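Local coordinates for protein putative carbohydrate-active enzyme (Uncultured organism, PDB 5WH8) that probably hydrolyses O-glycosyl bonds as the family 5 glycoside hydrolase (cellulase) domain of a longer, multi-modular carbohydrate-active enzyme, at residues Leu143-Asn148 with Phe234-Gly239; Thr256-Met261 with Ile266-Trp271. One frame throughout, in Å; residues are numbered along the deposited sequence.

Contact 1. Residues Leu143-Asn148 with Phe234-Gly239; sequences LYEICN and FVTEFG
Glu145 reaches Thr236 across the interior of the barrel, from strand 142-145 to strand 233-239, and its tip makes the tight part of the contact. With CG anti to the backbone N (chi1 -179°) and an extended chain beyond it, the carboxylate is carried across to Thr236, whose side chain comes from the opposite direction. Thr236 OG1 donates to Glu145 OE2 at 2.7 Å, approaching from above the carboxylate, 45° out of its plane, while Thr236 CB lies 3.5 Å from Glu145 OE1. The buried carboxylate is also paired with Arg64 through OE1, and Thr236 OG1 has a second partner in His209. Toward the N-terminal ends of the two strands, packing thins to a single apolar touch, Leu143 CD2 to Phe234 CE2 at 3.9 Å, the two side chains crossing at about a right angle. The other side is looser, bridged by a single water that accepts from Asn148 ND2 at 3.0 Å and donates to Glu237 OE1 at 2.9 Å. Asn148 OD1 and Glu237 OE1 stay 3.6 Å apart, the amide and carboxylate planes 21° from parallel. Arg64 forms a salt bridge to Glu237 OE1 and a hydrogen bond to Asn148 OD1; Tyr211 holds Glu237 OE2. In family 5 TIM barrels the nucleophile is a glutamate at the end of the seventh strand, the place of Glu237. Glu145, holding Arg64, would be the second-shell residue that helps position it.

Contact 2. Residues Thr256-Met261 with Ile266-Trp271; sequences TWMDWM and ISWVNW. With EDO (1,2-ethanediol), chain D; EDO (1,2-ethanediol), chain M.
Met261 packs on Ile266 with its CB and crosses Trp268 at about a right angle with its tip, linking helix 251-263 to the strand that follows it. Its CB lies 4.2 Å from Ile266 CB, beside the backbone hydrogen bond from Ile266 N to Met261 O (3.0 Å). The chain then runs extended through CG to SD, which rests 3.8 Å from Trp268 CB and makes a Met-aromatic contact beside the indole. At the last torsion it bends (chi3 -73°), bringing CE within 3.7 Å of Trp268 CD1, oblique to the indole. This is the closing half of a beta-alpha-beta unit of the TIM barrel: helix 251-263 returns the chain from strand 233-239 to strand 268-273 and packs on the outside of the sheet. Met258 adds another Met-aromatic contact through SD, oblique to the five-membered ring and 3.6 Å from Trp268 NE1, while its CE makes a CH-pi contact over the face of the six-membered ring, 4.0 Å from its centroid. That NE1 donates, at the ring edge and in plane, to O2 of a 1,2-ethanediol at 2.9 Å, the diol probably coming from the crystallisation liquor. Towards the helix end, Trp260 CZ3 touches Ile266 CD1 at 3.8 Å.

How the contacts relate
Contact 1 closes along the chain before contact 2 opens, and their centres lie about 12 Å apart in one eight-stranded parallel barrel. Strand 233-239 connects them: inward it faces strand 142-145, while helix 251-263 follows it in sequence and leads to its sheet neighbour, strand 268-273. Probable backbone hydrogen bonds join Val235 N to Ser267 O and Phe238 O to Trp271 N, both at 2.9 Å. Phe238 meets Trp268 with ring planes near perpendicular, carrying the strand's other face into the apolar layer of contact 2. Trp271 touches Glu237, consistent with the tryptophan that lines the sugar site next to the nucleophile in family 5 relatives.

Contact 1. Residues Leu143-Asn148 with Phe234-Gly239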
ATOM      1  N   LEU A 143       5.450   3.624   5.553  1.00  9.14           N
ATOM      2  CA  LEU A 143       4.329   3.000   6.268  1.00  9.10           C
ATOM      3  C   LEU A 143       4.552   1.496   6.213  1.00  8.27           C
ATOM      4  O   LEU A 143       5.062   0.998   5.214  1.00  9.79           O
ATOM      5  CB  LEU A 143       2.964   3.339   5.657  1.00 10.28           C
ATOM      6  CG  LEU A 143       2.544   4.815   5.675  1.00 10.58           C
ATOM      7  CD1 LEU A 143       3.156   5.540   4.495  1.00 11.25           C
ATOM      8  CD2 LEU A 143       1.033   4.975   5.620  1.00 10.42           C
ATOM      9  N   TYR A 144       4.162   0.774   7.264  1.00  9.75           N
ATOM     10  CA  TYR A 144       4.429  -0.664   7.376  1.00  7.48           C
ATOM     11  C   TYR A 144       3.136  -1.486   7.212  1.00  9.62           C
ATOM     12  O   TYR A 144       2.259  -1.471   8.083  1.00  9.93           O
ATOM     13  CB  TYR A 144       5.100  -0.956   8.746  1.00  9.56           C
ATOM     14  CG  TYR A 144       6.417  -0.209   9.018  1.00  9.78           C
ATOM     15  CD1 TYR A 144       7.387  -0.052   8.020  1.00 10.86           C
ATOM     16  CD2 TYR A 144       6.698   0.296  10.290  1.00 12.19           C
ATOM     17  CE1 TYR A 144       8.591   0.586   8.294  1.00 13.42           C
ATOM     18  CE2 TYR A 144       7.871   0.946  10.561  1.00 11.53           C
ATOM     19  CZ  TYR A 144       8.819   1.094   9.559  1.00 12.08           C
ATOM     20  OH  TYR A 144      10.015   1.718   9.842  1.00 13.31           O
ATOM     21  N   GLU A 145       3.004  -2.198   6.086  1.00  9.27           N
ATOM     22  CA  GLU A 145       1.837  -3.043   5.817  1.00  9.21           C
ATOM     23  C   GLU A 145       2.229  -4.491   6.142  1.00  9.87           C
ATOM     24  O   GLU A 145       2.913  -5.148   5.351  1.00  9.43           O
ATOM     25  CB  GLU A 145       1.378  -2.879   4.357  1.00  8.75           C
ATOM     26  CG  GLU A 145       0.151  -3.715   3.982  1.00  8.29           C
ATOM     27  CD  GLU A 145      -0.389  -3.445   2.587  1.00 10.73           C
ATOM     28  OE1 GLU A 145       0.256  -2.700   1.819  1.00  8.93           O
ATOM     29  OE2 GLU A 145      -1.451  -4.021   2.245  1.00 11.49           O
ATOM     30  N   ILE A 146       1.817  -4.976   7.317  1.00  9.47           N
ATOM     31  CA  ILE A 146       2.421  -6.166   7.921  1.00  7.84           C
ATOM     32  C   ILE A 146       1.893  -7.516   7.358  1.00  9.73           C
ATOM     33  O   ILE A 146       2.550  -8.549   7.579  1.00  9.65           O
ATOM     34  CB  ILE A 146       2.282  -6.121   9.493  1.00  8.84           C
ATOM     35  CG1 ILE A 146       0.819  -5.935   9.926  1.00  9.20           C
ATOM     36  CG2 ILE A 146       3.167  -5.017  10.068  1.00 10.66           C
ATOM     37  CD1 ILE A 146       0.572  -6.222  11.440  1.00 10.46           C
ATOM     38  N   CYS A 147       0.752  -7.519   6.664  1.00 11.33           N
ATOM     39  CA  CYS A 147       0.208  -8.735   6.007  1.00 11.19           C
ATOM     40  C   CYS A 147      -0.887  -8.415   4.973  1.00 13.28           C
ATOM     41  O   CYS A 147      -2.063  -8.321   5.297  1.00 11.93           O
ATOM     42  CB  CYS A 147      -0.351  -9.737   7.046  1.00 12.13           C
ATOM     43  SG  CYS A 147      -1.514  -9.062   8.260  1.00 14.02           S
ATOM     44  N   ASN A 148      -0.478  -8.308   3.717  1.00 12.24           N
ATOM     45  CA  ASN A 148      -1.362  -7.957   2.584  1.00 11.55           C
ATOM     46  C   ASN A 148      -2.832  -8.447   2.638  1.00 10.16           C
ATOM     47  O   ASN A 148      -3.768  -7.640   2.832  1.00  9.14           O
ATOM     48  CB  ASN A 148      -0.687  -8.490   1.308  1.00  9.24           C
ATOM     49  CG  ASN A 148      -1.559  -8.392   0.066  1.00 10.39           C
ATOM     50  OD1 ASN A 148      -2.083  -7.329  -0.253  1.00 10.66           O
ATOM     51  ND2 ASN A 148      -1.696  -9.507  -0.654  1.00 10.60           N
ATOM     52  N   PHE A 234      -7.480   2.024   5.043  1.00  9.03           N
ATOM     53  CA  PHE A 234      -6.547   2.412   3.980  1.00  9.55           C
ATOM     54  C   PHE A 234      -6.728   1.442   2.823  1.00  9.90           C
ATOM     55  O   PHE A 234      -6.571   0.244   3.022  1.00 10.18           O
ATOM     56  CB  PHE A 234      -5.097   2.372   4.499  1.00 10.28           C
ATOM     57  CG  PHE A 234      -4.094   3.207   3.718  1.00  9.26           C
ATOM     58  CD1 PHE A 234      -3.892   3.035   2.359  1.00  9.80           C
ATOM     59  CD2 PHE A 234      -3.328   4.179   4.369  1.00 10.04           C
ATOM     60  CE1 PHE A 234      -2.941   3.818   1.669  1.00  9.36           C
ATOM     61  CE2 PHE A 234      -2.386   4.954   3.684  1.00 10.14           C
ATOM     62  CZ  PHE A 234      -2.205   4.770   2.332  1.00 12.11           C
ATOM     63  N   VAL A 235      -7.055   1.923   1.616  1.00  9.28           N
ATOM     64  CA  VAL A 235      -7.147   0.996   0.477  1.00  7.15           C
ATOM     65  C   VAL A 235      -5.738   0.824  -0.123  1.00  8.43           C
ATOM     66  O   VAL A 235      -5.352   1.541  -1.050  1.00  9.23           O
ATOM     67  CB  VAL A 235      -8.190   1.478  -0.556  1.00  8.48           C
ATOM     68  CG1 VAL A 235      -8.213   0.600  -1.810  1.00  9.91           C
ATOM     69  CG2 VAL A 235      -9.578   1.458   0.080  1.00  9.59           C
ATOM     70  N   THR A 236      -4.979  -0.149   0.385  1.00  9.15           N
ATOM     71  CA  THR A 236      -3.600  -0.333  -0.068  1.00  9.48           C
ATOM     72  C   THR A 236      -3.547  -1.085  -1.400  1.00  8.18           C
ATOM     73  O   THR A 236      -2.486  -1.198  -1.993  1.00  8.21           O
ATOM     74  CB  THR A 236      -2.734  -1.084   0.949  1.00 10.38           C
ATOM     75  OG1 THR A 236      -3.285  -2.384   1.161  1.00  9.42           O
ATOM     76  CG2 THR A 236      -2.642  -0.351   2.316  1.00 10.25           C
ATOM     77  N   GLU A 237      -4.684  -1.600  -1.872  1.00  8.02           N
ATOM     78  CA  GLU A 237      -4.745  -2.244  -3.178  1.00  8.79           C
ATOM     79  C   GLU A 237      -6.175  -2.221  -3.720  1.00  9.14           C
ATOM     80  O   GLU A 237      -7.103  -2.647  -3.031  1.00  9.99           O
ATOM     81  CB  GLU A 237      -4.240  -3.693  -3.102  1.00  8.80           C
ATOM     82  CG  GLU A 237      -3.951  -4.327  -4.464  1.00 10.30           C
ATOM     83  CD  GLU A 237      -3.555  -5.795  -4.345  1.00 12.84           C
ATOM     84  OE1 GLU A 237      -2.564  -6.114  -3.637  1.00 10.53           O
ATOM     85  OE2 GLU A 237      -4.250  -6.621  -4.964  1.00 14.65           O
ATOM     86  N   PHE A 238      -6.360  -1.761  -4.957  1.00  8.47           N
ATOM     87  CA  PHE A 238      -7.610  -1.989  -5.657  1.00  7.23           C
ATOM     88  C   PHE A 238      -7.338  -2.092  -7.148  1.00  9.70           C
ATOM     89  O   PHE A 238      -6.316  -1.613  -7.645  1.00  8.13           O
ATOM     90  CB  PHE A 238      -8.636  -0.869  -5.407  1.00  6.83           C
ATOM     91  CG  PHE A 238      -8.324   0.389  -6.193  1.00  7.09           C
ATOM     92  CD1 PHE A 238      -7.393   1.288  -5.696  1.00  7.90           C
ATOM     93  CD2 PHE A 238      -8.919   0.664  -7.420  1.00  9.33           C
ATOM     94  CE1 PHE A 238      -7.049   2.428  -6.400  1.00  8.99           C
ATOM     95  CE2 PHE A 238      -8.557   1.789  -8.140  1.00 10.04           C
ATOM     96  CZ  PHE A 238      -7.639   2.687  -7.610  1.00  8.70           C
ATOM     97  N   GLY A 239      -8.298  -2.675  -7.855  1.00  8.92           N
ATOM     98  CA  GLY A 239      -8.216  -2.807  -9.302  1.00  8.00           C
ATOM     99  C   GLY A 239      -9.480  -2.375 -10.011  1.00  8.78           C
ATOM    100  O   GLY A 239     -10.560  -2.248  -9.420  1.00 10.17           O
TER
HETATM  101  O   HOH W   1      -3.041  -8.917  -3.320  1.00 15.19           O

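Contact 2. Residues Thr256-Met261 with Ile266-Trp271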
ATOM      1  N   THR A 256     -17.851   4.928  -8.795  1.00 12.02           N
ATOM      2  CA  THR A 256     -18.635   4.866  -7.560  1.00 10.27           C
ATOM      3  C   THR A 256     -17.739   4.691  -6.339  1.00 10.59           C
ATOM      4  O   THR A 256     -17.880   5.429  -5.361  1.00 12.50           O
ATOM      5  CB  THR A 256     -19.676   3.730  -7.619  1.00 12.01           C
ATOM      6  OG1 THR A 256     -20.577   3.985  -8.706  1.00 13.82           O
ATOM      7  CG2 THR A 256     -20.471   3.603  -6.330  1.00 12.60           C
ATOM      8  N   TRP A 257     -16.805   3.742  -6.409  1.00  8.78           N
ATOM      9  CA  TRP A 257     -15.831   3.553  -5.355  1.00  8.37           C
ATOM     10  C   TRP A 257     -14.988   4.811  -5.127  1.00  9.33           C
ATOM     11  O   TRP A 257     -14.689   5.135  -3.980  1.00 10.14           O
ATOM     12  CB  TRP A 257     -14.911   2.382  -5.675  1.00  8.20           C
ATOM     13  CG  TRP A 257     -15.428   1.025  -5.275  1.00  9.10           C
ATOM     14  CD1 TRP A 257     -15.959   0.062  -6.096  1.00  8.71           C
ATOM     15  CD2 TRP A 257     -15.398   0.444  -3.959  1.00  9.17           C
ATOM     16  NE1 TRP A 257     -16.257  -1.062  -5.377  1.00 10.53           N
ATOM     17  CE2 TRP A 257     -15.937  -0.857  -4.064  1.00  9.41           C
ATOM     18  CE3 TRP A 257     -14.968   0.890  -2.711  1.00 10.19           C
ATOM     19  CZ2 TRP A 257     -16.063  -1.704  -2.963  1.00  9.68           C
ATOM     20  CZ3 TRP A 257     -15.098   0.050  -1.623  1.00 10.09           C
ATOM     21  CH2 TRP A 257     -15.633  -1.234  -1.756  1.00  9.67           C
ATOM     22  N   MET A 258     -14.557   5.489  -6.200  1.00  9.64           N
ATOM     23  CA  MET A 258     -13.738   6.701  -6.051  1.00 11.15           C
ATOM     24  C   MET A 258     -14.499   7.807  -5.350  1.00 11.03           C
ATOM     25  O   MET A 258     -13.953   8.443  -4.469  1.00 12.47           O
ATOM     26  CB  MET A 258     -13.249   7.194  -7.407  1.00 13.91           C
ATOM     27  CG  MET A 258     -12.232   6.295  -8.031  1.00 17.70           C
ATOM     28  SD  MET A 258     -10.572   6.750  -7.515  1.00 20.34           S
ATOM     29  CE  MET A 258      -9.612   5.405  -8.276  1.00 20.54           C
ATOM     30  N   ASP A 259     -15.772   7.997  -5.706  1.00 14.02           N
ATOM     31  CA  ASP A 259     -16.588   9.023  -5.050  1.00 13.55           C
ATOM     32  C   ASP A 259     -16.742   8.696  -3.575  1.00 13.37           C
ATOM     33  O   ASP A 259     -16.685   9.590  -2.700  1.00 14.06           O
ATOM     34  CB  ASP A 259     -17.967   9.129  -5.702  1.00 13.56           C
ATOM     35  CG  ASP A 259     -17.937   9.860  -7.016  1.00 22.81           C
ATOM     36  OD1 ASP A 259     -17.001  10.652  -7.245  1.00 26.13           O
ATOM     37  OD2 ASP A 259     -18.863   9.646  -7.821  1.00 24.82           O
ATOM     38  N   TRP A 260     -16.929   7.411  -3.300  1.00 10.58           N
ATOM     39  CA  TRP A 260     -17.140   6.924  -1.934  1.00 11.29           C
ATOM     40  C   TRP A 260     -15.881   7.149  -1.089  1.00 13.05           C
ATOM     41  O   TRP A 260     -15.958   7.630   0.058  1.00 13.01           O
ATOM     42  CB  TRP A 260     -17.547   5.428  -1.976  1.00 12.86           C
ATOM     43  CG  TRP A 260     -17.768   4.766  -0.616  1.00 10.11           C
ATOM     44  CD1 TRP A 260     -18.944   4.681   0.073  1.00 11.67           C
ATOM     45  CD2 TRP A 260     -16.791   4.078   0.164  1.00 11.23           C
ATOM     46  NE1 TRP A 260     -18.751   3.979   1.250  1.00 13.41           N
ATOM     47  CE2 TRP A 260     -17.436   3.596   1.324  1.00 14.05           C
ATOM     48  CE3 TRP A 260     -15.428   3.807  -0.010  1.00 10.94           C
ATOM     49  CZ2 TRP A 260     -16.752   2.891   2.326  1.00 15.43           C
ATOM     50  CZ3 TRP A 260     -14.751   3.120   0.985  1.00 14.45           C
ATOM     51  CH2 TRP A 260     -15.421   2.654   2.135  1.00 17.38           C
ATOM     52  N   MET A 261     -14.714   6.828  -1.647  1.00  9.45           N
ATOM     53  CA  MET A 261     -13.456   7.053  -0.932  1.00  8.65           C
ATOM     54  C   MET A 261     -13.181   8.546  -0.731  1.00 10.05           C
ATOM     55  O   MET A 261     -12.726   8.950   0.333  1.00 11.07           O
ATOM     56  CB  MET A 261     -12.269   6.424  -1.673  1.00 11.08           C
ATOM     57  CG  MET A 261     -12.239   4.887  -1.635  1.00  8.46           C
ATOM     58  SD  MET A 261     -10.729   4.162  -2.342  1.00 11.18           S
ATOM     59  CE  MET A 261     -10.957   4.433  -4.103  1.00 12.42           C
ATOM     60  N   ILE A 266     -10.397   8.613   2.166  1.00 11.18           N
ATOM     61  CA  ILE A 266      -9.689   7.334   2.262  1.00 10.18           C
ATOM     62  C   ILE A 266      -8.630   7.260   1.150  1.00 10.14           C
ATOM     63  O   ILE A 266      -8.943   7.451  -0.032  1.00 10.01           O
ATOM     64  CB  ILE A 266     -10.676   6.150   2.170  1.00 11.72           C
ATOM     65  CG1 ILE A 266     -11.527   6.104   3.441  1.00 14.02           C
ATOM     66  CG2 ILE A 266      -9.964   4.803   1.967  1.00 11.81           C
ATOM     67  CD1 ILE A 266     -12.679   5.131   3.382  1.00 15.52           C
ATOM     68  N   SER A 267      -7.391   6.984   1.558  1.00  9.98           N
ATOM     69  CA  SER A 267      -6.268   6.852   0.632  1.00  8.63           C
ATOM     70  C   SER A 267      -6.367   5.574  -0.192  1.00  9.99           C
ATOM     71  O   SER A 267      -6.907   4.547   0.287  1.00  8.30           O
ATOM     72  CB  SER A 267      -4.936   6.867   1.394  1.00  9.43           C
ATOM     73  OG  SER A 267      -4.701   8.122   2.043  1.00 10.35           O
ATOM     74  N   TRP A 268      -5.819   5.635  -1.418  1.00  8.70           N
ATOM     75  CA  TRP A 268      -5.907   4.515  -2.357  1.00 10.47           C
ATOM     76  C   TRP A 268      -4.644   4.298  -3.177  1.00  8.03           C
ATOM     77  O   TRP A 268      -3.904   5.243  -3.476  1.00  9.27           O
ATOM     78  CB  TRP A 268      -7.116   4.691  -3.290  1.00  8.39           C
ATOM     79  CG  TRP A 268      -7.279   5.880  -4.181  1.00  8.97           C
ATOM     80  CD1 TRP A 268      -8.189   6.886  -4.018  1.00 10.13           C
ATOM     81  CD2 TRP A 268      -6.635   6.133  -5.450  1.00  7.49           C
ATOM     82  NE1 TRP A 268      -8.138   7.756  -5.072  1.00 11.63           N
ATOM     83  CE2 TRP A 268      -7.196   7.325  -5.966  1.00  9.72           C
ATOM     84  CE3 TRP A 268      -5.633   5.479  -6.195  1.00  9.77           C
ATOM     85  CZ2 TRP A 268      -6.812   7.859  -7.187  1.00 12.71           C
ATOM     86  CZ3 TRP A 268      -5.239   6.028  -7.387  1.00 11.65           C
ATOM     87  CH2 TRP A 268      -5.831   7.199  -7.880  1.00 12.20           C
ATOM     88  N   VAL A 269      -4.414   3.018  -3.495  1.00  7.78           N
ATOM     89  CA  VAL A 269      -3.236   2.551  -4.211  1.00  6.85           C
ATOM     90  C   VAL A 269      -3.702   1.530  -5.267  1.00  7.82           C
ATOM     91  O   VAL A 269      -4.288   0.516  -4.926  1.00  8.88           O
ATOM     92  CB  VAL A 269      -2.226   1.902  -3.263  1.00  7.15           C
ATOM     93  CG1 VAL A 269      -0.987   1.461  -4.007  1.00  8.83           C
ATOM     94  CG2 VAL A 269      -1.846   2.868  -2.113  1.00  9.21           C
ATOM     95  N   ASN A 270      -3.435   1.809  -6.535  1.00  7.89           N
ATOM     96  CA  ASN A 270      -3.902   0.965  -7.650  1.00  6.95           C
ATOM     97  C   ASN A 270      -2.949  -0.181  -8.001  1.00  8.58           C
ATOM     98  O   ASN A 270      -1.724   0.023  -8.119  1.00  9.46           O
ATOM     99  CB  ASN A 270      -4.123   1.840  -8.913  1.00  7.55           C
ATOM    100  CG  ASN A 270      -4.557   1.045 -10.126  1.00  7.97           C
ATOM    101  OD1 ASN A 270      -3.830   0.950 -11.105  1.00  9.00           O
ATOM    102  ND2 ASN A 270      -5.758   0.481 -10.075  1.00  9.08           N
ATOM    103  N   TRP A 271      -3.522  -1.361  -8.217  1.00  8.25           N
ATOM    104  CA  TRP A 271      -2.824  -2.531  -8.771  1.00  8.53           C
ATOM    105  C   TRP A 271      -2.944  -2.562 -10.307  1.00 12.06           C
ATOM    106  O   TRP A 271      -4.077  -2.657 -10.793  1.00 10.44           O
ATOM    107  CB  TRP A 271      -3.436  -3.807  -8.197  1.00  8.37           C
ATOM    108  CG  TRP A 271      -2.692  -5.056  -8.580  1.00  8.52           C
ATOM    109  CD1 TRP A 271      -2.926  -5.828  -9.666  1.00 12.18           C
ATOM    110  CD2 TRP A 271      -1.620  -5.674  -7.859  1.00  8.47           C
ATOM    111  NE1 TRP A 271      -2.057  -6.896  -9.677  1.00 12.78           N
ATOM    112  CE2 TRP A 271      -1.238  -6.812  -8.585  1.00 13.51           C
ATOM    113  CE3 TRP A 271      -0.930  -5.360  -6.680  1.00 10.51           C
ATOM    114  CZ2 TRP A 271      -0.194  -7.643  -8.171  1.00 10.93           C
ATOM    115  CZ3 TRP A 271       0.095  -6.183  -6.274  1.00 11.80           C
ATOM    116  CH2 TRP A 271       0.443  -7.316  -7.009  1.00 10.48           C
TER
HETATM  117  C1  EDO D 403      -9.829  11.709  -7.480  1.00 22.96           C
HETATM  118  O1  EDO D 403     -10.566  12.620  -6.632  1.00 23.81           O
HETATM  119  C2  EDO D 403     -10.032  10.280  -6.988  1.00 21.03           C
HETATM  120  O2  EDO D 403      -9.618  10.167  -5.620  1.00 17.42           O
HETATM  121  C1  EDO M 412      -2.306 -10.499 -10.610  1.00 28.41           C
HETATM  122  O1  EDO M 412      -2.470  -9.374 -11.492  1.00 23.02           O
HETATM  123  C2  EDO M 412      -1.975 -11.817 -11.330  1.00 29.27           C
HETATM  124  O2  EDO M 412      -1.063 -11.642 -12.431  1.00 24.50           O